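Local coordinates for protein diacylglycerol kinase (Bacillus anthracis, PDB 3S40) that probably transfers the gamma-phosphate of ATP to diacylglycerol to make phosphatidic acid, at residues Met200-Glu205 with Phe213-Cys219; Leu224-Lys230 with Asp253-Ala259. All coordinates share one frame. Numbering follows the deposited sequence.

Contact 1 (Met200-Glu205 with Phe213-Cys219); sequences MVGNGE and FIPNVKC
A carboxylate accepts a backbone hydrogen bond: Cys219 N donates to Glu205 OE1 over 2.8 Å at a nearly straight 165°. Glu205 reaches it with an extended side chain (chi1 m, chi2 t), its CG 3.5 Å from Val217 O, while its own N bonds Thr106. Met200-Gly202 is the end of a beta strand; Asn203-Glu205 leaves it as loop. Phe213-Cys219 has no regular structure but folds through a type II turn from Ile214 to Val217, where Pro215 fits the second position with phi -66° and Asn216 tolerates the positive phi (48°) of the third. CA atoms come closest at Asn203-Cys219 (5.0 Å) and Glu205-Lys218 (5.8 Å). The loop between strands 210-211 and 224-230 thus packs over the end of strand 198-202, in the YegS-like C-terminal beta-sandwich domain. Gly202 suits the site, since an ideal CB would lie 2.8 Å from Ile214 CD1, a clash; instead its CA meets that methyl at 4.1 Å. Val217 (chi1 p) sets CG2 3.5 Å from Gly204 O and 3.7 Å from Gly202 O. Selenomethionine Met200 (m, t, p) makes a Met-aromatic contact at the edge of Phe213, SE to CZ 3.7 Å. Asn203 O receives a CA-H...O contact from Cys219 CA at 3.1 Å. Water 1 bridges Asn203 OD1 and Lys218 O, 2.8 Å from each, while Asn203 ND2 bonds Leu139 O and Asp129 O.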
HETATM    1  N   MSE A 200       0.618 -14.504  -4.424  1.00 42.57           N
HETATM    2  CA  MSE A 200       0.412 -13.171  -3.902  1.00 35.51           C
HETATM    3  C   MSE A 200      -0.993 -12.824  -3.479  1.00 35.83           C
HETATM    4  O   MSE A 200      -1.980 -13.321  -4.031  1.00 36.33           O
HETATM    5  CB  MSE A 200       0.938 -12.145  -4.863  1.00 40.99           C
HETATM    6  CG  MSE A 200       2.386 -11.938  -4.610  1.00 54.88           C
HETATM    7 SE   MSE A 200       3.012 -10.656  -5.804  0.59 62.60          SE
HETATM    8  CE  MSE A 200       1.643  -9.253  -5.478  1.00 24.07           C
ATOM      9  N   VAL A 201      -1.040 -11.949  -2.480  1.00 29.50           N
ATOM     10  CA  VAL A 201      -2.263 -11.450  -1.904  1.00 30.85           C
ATOM     11  C   VAL A 201      -2.212  -9.939  -2.010  1.00 30.12           C
ATOM     12  O   VAL A 201      -1.377  -9.299  -1.391  1.00 29.17           O
ATOM     13  CB  VAL A 201      -2.376 -11.868  -0.431  1.00 30.24           C
ATOM     14  CG1 VAL A 201      -3.747 -11.511   0.117  1.00 28.65           C
ATOM     15  CG2 VAL A 201      -2.135 -13.353  -0.314  1.00 31.37           C
ATOM     16  N   GLY A 202      -3.100  -9.374  -2.818  1.00 35.71           N
ATOM     17  CA  GLY A 202      -3.040  -7.962  -3.143  1.00 28.55           C
ATOM     18  C   GLY A 202      -4.156  -7.125  -2.557  1.00 30.92           C
ATOM     19  O   GLY A 202      -5.295  -7.573  -2.425  1.00 29.14           O
ATOM     20  N   ASN A 203      -3.819  -5.887  -2.221  1.00 26.98           N
ATOM     21  CA  ASN A 203      -4.780  -4.932  -1.708  1.00 27.41           C
ATOM     22  C   ASN A 203      -4.670  -3.629  -2.467  1.00 25.92           C
ATOM     23  O   ASN A 203      -5.670  -3.006  -2.779  1.00 35.30           O
ATOM     24  CB  ASN A 203      -4.546  -4.656  -0.223  1.00 26.55           C
ATOM     25  CG  ASN A 203      -5.653  -3.808   0.386  1.00 31.04           C
ATOM     26  OD1 ASN A 203      -6.836  -4.108   0.236  1.00 35.92           O
ATOM     27  ND2 ASN A 203      -5.271  -2.730   1.055  1.00 30.90           N
ATOM     28  N   GLY A 204      -3.438  -3.220  -2.748  1.00 31.41           N
ATOM     29  CA  GLY A 204      -3.179  -2.006  -3.495  1.00 23.93           C
ATOM     30  C   GLY A 204      -3.287  -2.203  -4.996  1.00 25.66           C
ATOM     31  O   GLY A 204      -3.152  -3.313  -5.510  1.00 24.79           O
ATOM     32  N   GLU A 205      -3.508  -1.105  -5.705  1.00 30.90           N
ATOM     33  CA  GLU A 205      -3.855  -1.161  -7.118  1.00 23.91           C
ATOM     34  C   GLU A 205      -2.637  -0.887  -8.001  1.00 27.58           C
ATOM     35  O   GLU A 205      -2.728  -0.914  -9.217  1.00 26.18           O
ATOM     36  CB  GLU A 205      -5.047  -0.214  -7.375  1.00 18.00           C
ATOM     37  CG  GLU A 205      -6.200  -0.513  -6.374  1.00 29.51           C
ATOM     38  CD  GLU A 205      -7.408   0.432  -6.470  1.00 34.27           C
ATOM     39  OE1 GLU A 205      -8.192   0.519  -5.491  1.00 36.07           O
ATOM     40  OE2 GLU A 205      -7.579   1.086  -7.514  1.00 35.22           O
ATOM     41  N   PHE A 213      -0.402  -6.072 -11.606  1.00 24.20           N
ATOM     42  CA  PHE A 213      -0.694  -7.137 -12.563  1.00 33.63           C
ATOM     43  C   PHE A 213      -1.851  -8.051 -12.125  1.00 36.36           C
ATOM     44  O   PHE A 213      -2.286  -8.919 -12.886  1.00 41.32           O
ATOM     45  CB  PHE A 213       0.572  -7.957 -12.845  1.00 41.96           C
ATOM     46  CG  PHE A 213       1.239  -8.506 -11.606  1.00 34.58           C
ATOM     47  CD1 PHE A 213       0.658  -9.553 -10.900  1.00 34.37           C
ATOM     48  CD2 PHE A 213       2.451  -7.990 -11.165  1.00 35.20           C
ATOM     49  CE1 PHE A 213       1.259 -10.079  -9.778  1.00 25.33           C
ATOM     50  CE2 PHE A 213       3.072  -8.507 -10.028  1.00 36.76           C
ATOM     51  CZ  PHE A 213       2.477  -9.557  -9.333  1.00 32.03           C
ATOM     52  N   ILE A 214      -2.351  -7.865 -10.905  1.00 34.61           N
ATOM     53  CA  ILE A 214      -3.544  -8.592 -10.446  1.00 24.01           C
ATOM     54  C   ILE A 214      -4.805  -7.881 -10.940  1.00 30.57           C
ATOM     55  O   ILE A 214      -5.050  -6.721 -10.593  1.00 32.22           O
ATOM     56  CB  ILE A 214      -3.580  -8.712  -8.905  1.00 28.25           C
ATOM     57  CG1 ILE A 214      -2.281  -9.329  -8.382  1.00 29.19           C
ATOM     58  CG2 ILE A 214      -4.806  -9.530  -8.418  1.00 27.82           C
ATOM     59  CD1 ILE A 214      -2.219  -9.433  -6.844  1.00 24.83           C
ATOM     60  N   PRO A 215      -5.616  -8.572 -11.758  1.00 31.41           N
ATOM     61  CA  PRO A 215      -6.792  -7.923 -12.350  1.00 36.96           C
ATOM     62  C   PRO A 215      -7.842  -7.534 -11.314  1.00 29.06           C
ATOM     63  O   PRO A 215      -8.130  -8.280 -10.383  1.00 26.73           O
ATOM     64  CB  PRO A 215      -7.349  -8.993 -13.312  1.00 37.50           C
ATOM     65  CG  PRO A 215      -6.206  -9.922 -13.552  1.00 33.65           C
ATOM     66  CD  PRO A 215      -5.463  -9.954 -12.238  1.00 36.47           C
ATOM     67  N   ASN A 216      -8.406  -6.348 -11.500  1.00 28.47           N
ATOM     68  CA  ASN A 216      -9.399  -5.785 -10.595  1.00 35.83           C
ATOM     69  C   ASN A 216      -9.101  -5.822  -9.092  1.00 29.17           C
ATOM     70  O   ASN A 216     -10.022  -5.865  -8.293  1.00 25.36           O
ATOM     71  CB  ASN A 216     -10.794  -6.377 -10.851  1.00 47.69           C
ATOM     72  CG  ASN A 216     -11.912  -5.459 -10.349  1.00 58.65           C
ATOM     73  OD1 ASN A 216     -11.838  -4.234 -10.508  1.00 60.08           O
ATOM     74  ND2 ASN A 216     -12.937  -6.042  -9.721  1.00 55.43           N
ATOM     75  N   VAL A 217      -7.841  -5.794  -8.684  1.00 24.34           N
ATOM     76  CA  VAL A 217      -7.578  -5.619  -7.257  1.00 21.90           C
ATOM     77  C   VAL A 217      -8.008  -4.185  -6.886  1.00 25.91           C
ATOM     78  O   VAL A 217      -7.835  -3.272  -7.678  1.00 25.87           O
ATOM     79  CB  VAL A 217      -6.095  -5.868  -6.918  1.00 32.33           C
ATOM     80  CG1 VAL A 217      -5.200  -5.061  -7.855  1.00 27.27           C
ATOM     81  CG2 VAL A 217      -5.810  -5.556  -5.453  1.00 29.90           C
ATOM     82  N   LYS A 218      -8.611  -4.004  -5.712  1.00 25.89           N
ATOM     83  CA  LYS A 218      -9.087  -2.693  -5.259  1.00 25.66           C
ATOM     84  C   LYS A 218      -8.747  -2.533  -3.789  1.00 36.19           C
ATOM     85  O   LYS A 218      -8.863  -3.501  -3.025  1.00 30.23           O
ATOM     86  CB  LYS A 218     -10.605  -2.579  -5.380  1.00 27.74           C
ATOM     87  CG  LYS A 218     -11.168  -2.670  -6.781  1.00 36.50           C
ATOM     88  CD  LYS A 218     -10.947  -1.384  -7.558  1.00 42.98           C
ATOM     89  CE  LYS A 218     -11.586  -1.511  -8.938  1.00 44.01           C
ATOM     90  NZ  LYS A 218     -11.335  -0.340  -9.830  1.00 43.20           N
ATOM     91  N   CYS A 219      -8.353  -1.323  -3.374  1.00 21.47           N
ATOM     92  CA  CYS A 219      -7.962  -1.139  -1.978  1.00 22.90           C
ATOM     93  C   CYS A 219      -9.165  -1.029  -1.025  1.00 26.57           C
ATOM     94  O   CYS A 219      -8.996  -1.054   0.196  1.00 31.36           O
ATOM     95  CB  CYS A 219      -7.071   0.103  -1.816  1.00 20.91           C
ATOM     96  SG  CYS A 219      -7.941   1.674  -2.128  1.00 27.81           S
TER
HETATM   97  O   HOH W   1      -9.551  -4.211  -0.392  1.00 36.28           O

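Contact 2 (Leu224-Lys230 with Asp253-Ala259); sequences LDIFVVK and DIFHVKA
Strands 224-230 and 254-259 run antiparallel, their axes 4.7 Å apart at 173°. In the hydrogen-bonded pairs backbone groups satisfy each other: Leu224 N to Ala259 O 3.0 Å and Ala259 N to Leu224 O 2.9 Å; Ile226 N to Val257 O 2.8 Å and Val257 N to Ile226 O 3.1 Å; Val228 N to Phe255 O 2.8 Å and Phe255 N to Val228 O 3.0 Å. Lys230 N to Asp253 O, 3.0 Å, continues the ladder, and Lys230 NZ bonds Asn252 O. In the non-hydrogen-bonded pairs, Asp225-Lys258, Phe227-His256 and Val229-Ile254, backbone groups of Asp225 and Phe227 bond Gly202 and Met200 of strand 198-202. Buried Asp225 (chi1 m) has both oxygens paired: OD1 accepts from His256 NE2 at 2.7 Å, OD2 forms a salt bridge with Lys258 NZ at 2.8 Å. His256 (chi1 t) uses ND1 for Asp248; Lys258 NZ also serves Asp221 and Asn216 O. Nearby, Phe227 CE1 packs on Ile254 CG2 at 3.4 Å, under helix 234-240. On the opposite face, Ile226 CD1 meets Val257 CG1 at 3.8 Å, where beta-branched residues suit extended backbone and pack towards strand 181-187. Two facing sheets with an apolar filling mark a beta sandwich, here the YegS-type domain.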
ATOM      1  N   LEU A 224      -9.591  -9.337  -0.351  1.00 29.23           N
ATOM      2  CA  LEU A 224      -8.215  -9.447  -0.789  1.00 32.79           C
ATOM      3  C   LEU A 224      -8.181 -10.305  -2.040  1.00 38.02           C
ATOM      4  O   LEU A 224      -9.041 -11.185  -2.217  1.00 27.00           O
ATOM      5  CB  LEU A 224      -7.400 -10.132   0.297  1.00 32.36           C
ATOM      6  CG  LEU A 224      -7.235  -9.232   1.513  1.00 36.27           C
ATOM      7  CD1 LEU A 224      -6.407  -9.902   2.589  1.00 32.25           C
ATOM      8  CD2 LEU A 224      -6.575  -7.932   1.060  1.00 39.87           C
ATOM      9  N   ASP A 225      -7.186 -10.056  -2.893  1.00 25.93           N
ATOM     10  CA  ASP A 225      -7.013 -10.804  -4.135  1.00 32.84           C
ATOM     11  C   ASP A 225      -5.872 -11.807  -4.033  1.00 42.32           C
ATOM     12  O   ASP A 225      -4.702 -11.438  -3.882  1.00 38.23           O
ATOM     13  CB  ASP A 225      -6.772  -9.859  -5.315  1.00 33.07           C
ATOM     14  CG  ASP A 225      -8.040  -9.164  -5.762  1.00 42.68           C
ATOM     15  OD1 ASP A 225      -8.517  -9.432  -6.891  1.00 42.36           O
ATOM     16  OD2 ASP A 225      -8.577  -8.366  -4.967  1.00 45.52           O
ATOM     17  N   ILE A 226      -6.230 -13.080  -4.102  1.00 36.74           N
ATOM     18  CA  ILE A 226      -5.245 -14.142  -4.167  1.00 38.17           C
ATOM     19  C   ILE A 226      -4.857 -14.324  -5.621  1.00 34.41           C
ATOM     20  O   ILE A 226      -5.714 -14.410  -6.499  1.00 36.08           O
ATOM     21  CB  ILE A 226      -5.819 -15.469  -3.660  1.00 36.06           C
ATOM     22  CG1 ILE A 226      -6.319 -15.324  -2.220  1.00 33.67           C
ATOM     23  CG2 ILE A 226      -4.785 -16.577  -3.795  1.00 35.33           C
ATOM     24  CD1 ILE A 226      -6.960 -16.585  -1.665  1.00 51.93           C
ATOM     25  N   PHE A 227      -3.560 -14.391  -5.872  1.00 29.77           N
ATOM     26  CA  PHE A 227      -3.066 -14.526  -7.230  1.00 25.12           C
ATOM     27  C   PHE A 227      -1.908 -15.519  -7.221  1.00 28.00           C
ATOM     28  O   PHE A 227      -0.879 -15.308  -6.554  1.00 25.64           O
ATOM     29  CB  PHE A 227      -2.614 -13.157  -7.759  1.00 37.86           C
ATOM     30  CG  PHE A 227      -2.254 -13.147  -9.225  1.00 31.13           C
ATOM     31  CD1 PHE A 227      -3.229 -12.983 -10.188  1.00 35.55           C
ATOM     32  CD2 PHE A 227      -0.937 -13.307  -9.628  1.00 31.46           C
ATOM     33  CE1 PHE A 227      -2.902 -12.966 -11.537  1.00 36.47           C
ATOM     34  CE2 PHE A 227      -0.599 -13.290 -10.976  1.00 39.50           C
ATOM     35  CZ  PHE A 227      -1.582 -13.117 -11.928  1.00 35.97           C
ATOM     36  N   VAL A 228      -2.085 -16.611  -7.949  1.00 33.65           N
ATOM     37  CA  VAL A 228      -1.080 -17.660  -7.998  1.00 37.01           C
ATOM     38  C   VAL A 228      -0.590 -17.885  -9.419  1.00 34.69           C
ATOM     39  O   VAL A 228      -1.385 -18.091 -10.330  1.00 34.28           O
ATOM     40  CB  VAL A 228      -1.650 -18.976  -7.478  1.00 44.09           C
ATOM     41  CG1 VAL A 228      -0.594 -20.070  -7.563  1.00 44.22           C
ATOM     42  CG2 VAL A 228      -2.148 -18.807  -6.050  1.00 32.02           C
ATOM     43  N   VAL A 229       0.717 -17.840  -9.631  1.00 37.57           N
ATOM     44  CA  VAL A 229       1.208 -18.231 -10.942  1.00 44.03           C
ATOM     45  C   VAL A 229       1.738 -19.654 -10.867  1.00 53.00           C
ATOM     46  O   VAL A 229       2.668 -19.940 -10.117  1.00 54.54           O
ATOM     47  CB  VAL A 229       2.275 -17.301 -11.478  1.00 40.27           C
ATOM     48  CG1 VAL A 229       2.642 -17.714 -12.909  1.00 38.71           C
ATOM     49  CG2 VAL A 229       1.778 -15.862 -11.443  1.00 40.71           C
ATOM     50  N   LYS A 230       1.123 -20.543 -11.637  1.00 61.90           N
ATOM     51  CA  LYS A 230       1.478 -21.954 -11.596  1.00 72.20           C
ATOM     52  C   LYS A 230       2.813 -22.182 -12.287  1.00 74.11           C
ATOM     53  O   LYS A 230       3.287 -21.331 -13.040  1.00 70.41           O
ATOM     54  CB  LYS A 230       0.378 -22.792 -12.247  1.00 74.39           C
ATOM     55  CG  LYS A 230      -1.010 -22.459 -11.722  1.00 79.31           C
ATOM     56  CD  LYS A 230      -2.097 -23.286 -12.391  1.00 87.49           C
ATOM     57  CE  LYS A 230      -3.482 -22.826 -11.941  1.00 93.98           C
ATOM     58  NZ  LYS A 230      -4.593 -23.614 -12.552  1.00 96.99           N
ATOM     59  N   ASP A 253      -3.402 -21.584 -16.089  1.00 69.36           N
ATOM     60  CA  ASP A 253      -2.010 -21.344 -15.734  1.00 71.01           C
ATOM     61  C   ASP A 253      -1.893 -20.378 -14.554  1.00 59.25           C
ATOM     62  O   ASP A 253      -0.842 -20.267 -13.920  1.00 53.21           O
ATOM     63  CB  ASP A 253      -1.254 -20.799 -16.948  1.00 82.73           C
ATOM     64  CG  ASP A 253      -1.564 -21.569 -18.223  1.00 92.79           C
ATOM     65  OD1 ASP A 253      -1.511 -20.967 -19.319  1.00 95.03           O
ATOM     66  OD2 ASP A 253      -1.870 -22.777 -18.130  1.00 93.89           O
ATOM     67  N   ILE A 254      -2.984 -19.680 -14.266  1.00 54.47           N
ATOM     68  CA  ILE A 254      -3.000 -18.700 -13.189  1.00 46.17           C
ATOM     69  C   ILE A 254      -4.292 -18.794 -12.385  1.00 42.53           C
ATOM     70  O   ILE A 254      -5.387 -18.780 -12.947  1.00 41.85           O
ATOM     71  CB  ILE A 254      -2.807 -17.269 -13.735  1.00 46.72           C
ATOM     72  CG1 ILE A 254      -1.407 -17.126 -14.334  1.00 47.56           C
ATOM     73  CG2 ILE A 254      -3.038 -16.231 -12.640  1.00 44.15           C
ATOM     74  CD1 ILE A 254      -1.064 -15.720 -14.762  1.00 57.66           C
ATOM     75  N   PHE A 255      -4.160 -18.913 -11.068  1.00 41.90           N
ATOM     76  CA  PHE A 255      -5.320 -18.937 -10.193  1.00 37.25           C
ATOM     77  C   PHE A 255      -5.532 -17.557  -9.556  1.00 35.09           C
ATOM     78  O   PHE A 255      -4.618 -16.988  -8.974  1.00 29.82           O
ATOM     79  CB  PHE A 255      -5.150 -19.996  -9.107  1.00 32.30           C
ATOM     80  CG  PHE A 255      -6.306 -20.068  -8.146  1.00 41.12           C
ATOM     81  CD1 PHE A 255      -7.545 -20.526  -8.564  1.00 48.64           C
ATOM     82  CD2 PHE A 255      -6.147 -19.694  -6.820  1.00 47.04           C
ATOM     83  CE1 PHE A 255      -8.612 -20.603  -7.671  1.00 54.14           C
ATOM     84  CE2 PHE A 255      -7.208 -19.766  -5.920  1.00 44.16           C
ATOM     85  CZ  PHE A 255      -8.441 -20.220  -6.347  1.00 44.19           C
ATOM     86  N   HIS A 256      -6.745 -17.027  -9.676  1.00 38.93           N
ATOM     87  CA  HIS A 256      -7.068 -15.734  -9.107  1.00 33.62           C
ATOM     88  C   HIS A 256      -8.445 -15.787  -8.499  1.00 42.72           C
ATOM     89  O   HIS A 256      -9.425 -16.105  -9.180  1.00 43.27           O
ATOM     90  CB  HIS A 256      -7.033 -14.646 -10.180  1.00 36.32           C
ATOM     91  CG  HIS A 256      -7.439 -13.293  -9.680  1.00 43.64           C
ATOM     92  ND1 HIS A 256      -7.944 -12.314 -10.508  1.00 36.84           N
ATOM     93  CD2 HIS A 256      -7.395 -12.750  -8.438  1.00 40.78           C
ATOM     94  CE1 HIS A 256      -8.203 -11.231  -9.797  1.00 38.12           C
ATOM     95  NE2 HIS A 256      -7.885 -11.472  -8.537  1.00 38.22           N
ATOM     96  N   VAL A 257      -8.531 -15.491  -7.210  1.00 37.80           N
ATOM     97  CA  VAL A 257      -9.826 -15.424  -6.560  1.00 36.17           C
ATOM     98  C   VAL A 257      -9.819 -14.295  -5.544  1.00 40.68           C
ATOM     99  O   VAL A 257      -8.753 -13.849  -5.105  1.00 37.52           O
ATOM    100  CB  VAL A 257     -10.174 -16.746  -5.846  1.00 42.89           C
ATOM    101  CG1 VAL A 257      -9.317 -16.927  -4.599  1.00 33.92           C
ATOM    102  CG2 VAL A 257     -11.646 -16.769  -5.470  1.00 45.02           C
ATOM    103  N   LYS A 258     -11.006 -13.824  -5.181  1.00 35.40           N
ATOM    104  CA  LYS A 258     -11.134 -12.832  -4.124  1.00 35.42           C
ATOM    105  C   LYS A 258     -11.675 -13.478  -2.870  1.00 33.11           C
ATOM    106  O   LYS A 258     -12.611 -14.252  -2.938  1.00 37.20           O
ATOM    107  CB  LYS A 258     -12.037 -11.684  -4.575  1.00 39.68           C
ATOM    108  CG  LYS A 258     -11.302 -10.644  -5.425  1.00 34.35           C
ATOM    109  CD  LYS A 258     -12.273  -9.809  -6.245  1.00 37.91           C
ATOM    110  CE  LYS A 258     -11.565  -8.675  -6.963  1.00 43.16           C
ATOM    111  NZ  LYS A 258     -11.092  -7.649  -5.985  1.00 50.28           N
ATOM    112  N   ALA A 259     -11.084 -13.171  -1.722  1.00 43.25           N
ATOM    113  CA  ALA A 259     -11.556 -13.762  -0.474  1.00 44.55           C
ATOM    114  C   ALA A 259     -11.311 -12.852   0.724  1.00 33.91           C
ATOM    115  O   ALA A 259     -10.458 -11.973   0.670  1.00 37.60           O
ATOM    116  CB  ALA A 259     -10.913 -15.120  -0.260  1.00 46.64           C
TER

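Overall arrangement
Contact 1 closes before contact 2 opens along the chain, and their centres lie 10 Å apart on the same side of the chain's centre, within the C-terminal beta-sandwich domain. Strands 198-202, 224-230 and 254-259 are consecutive neighbours in one antiparallel sheet, with 254-259 outermost in this chain. Probable hydrogen bonds from Phe227 N to Met200 O (2.7 Å) and from Gly202 N to Asp225 O (2.8 Å) join the contacts through the shared sheet. The loop of contact 1 also covers part of contact 2: Ile214 CG2 packs 3.6 Å from His256 NE2, and Pro215 O lies 3.0 Å from His256 CE1. The loop of contact 1 thus lies against the face of contact 2 that carries His256.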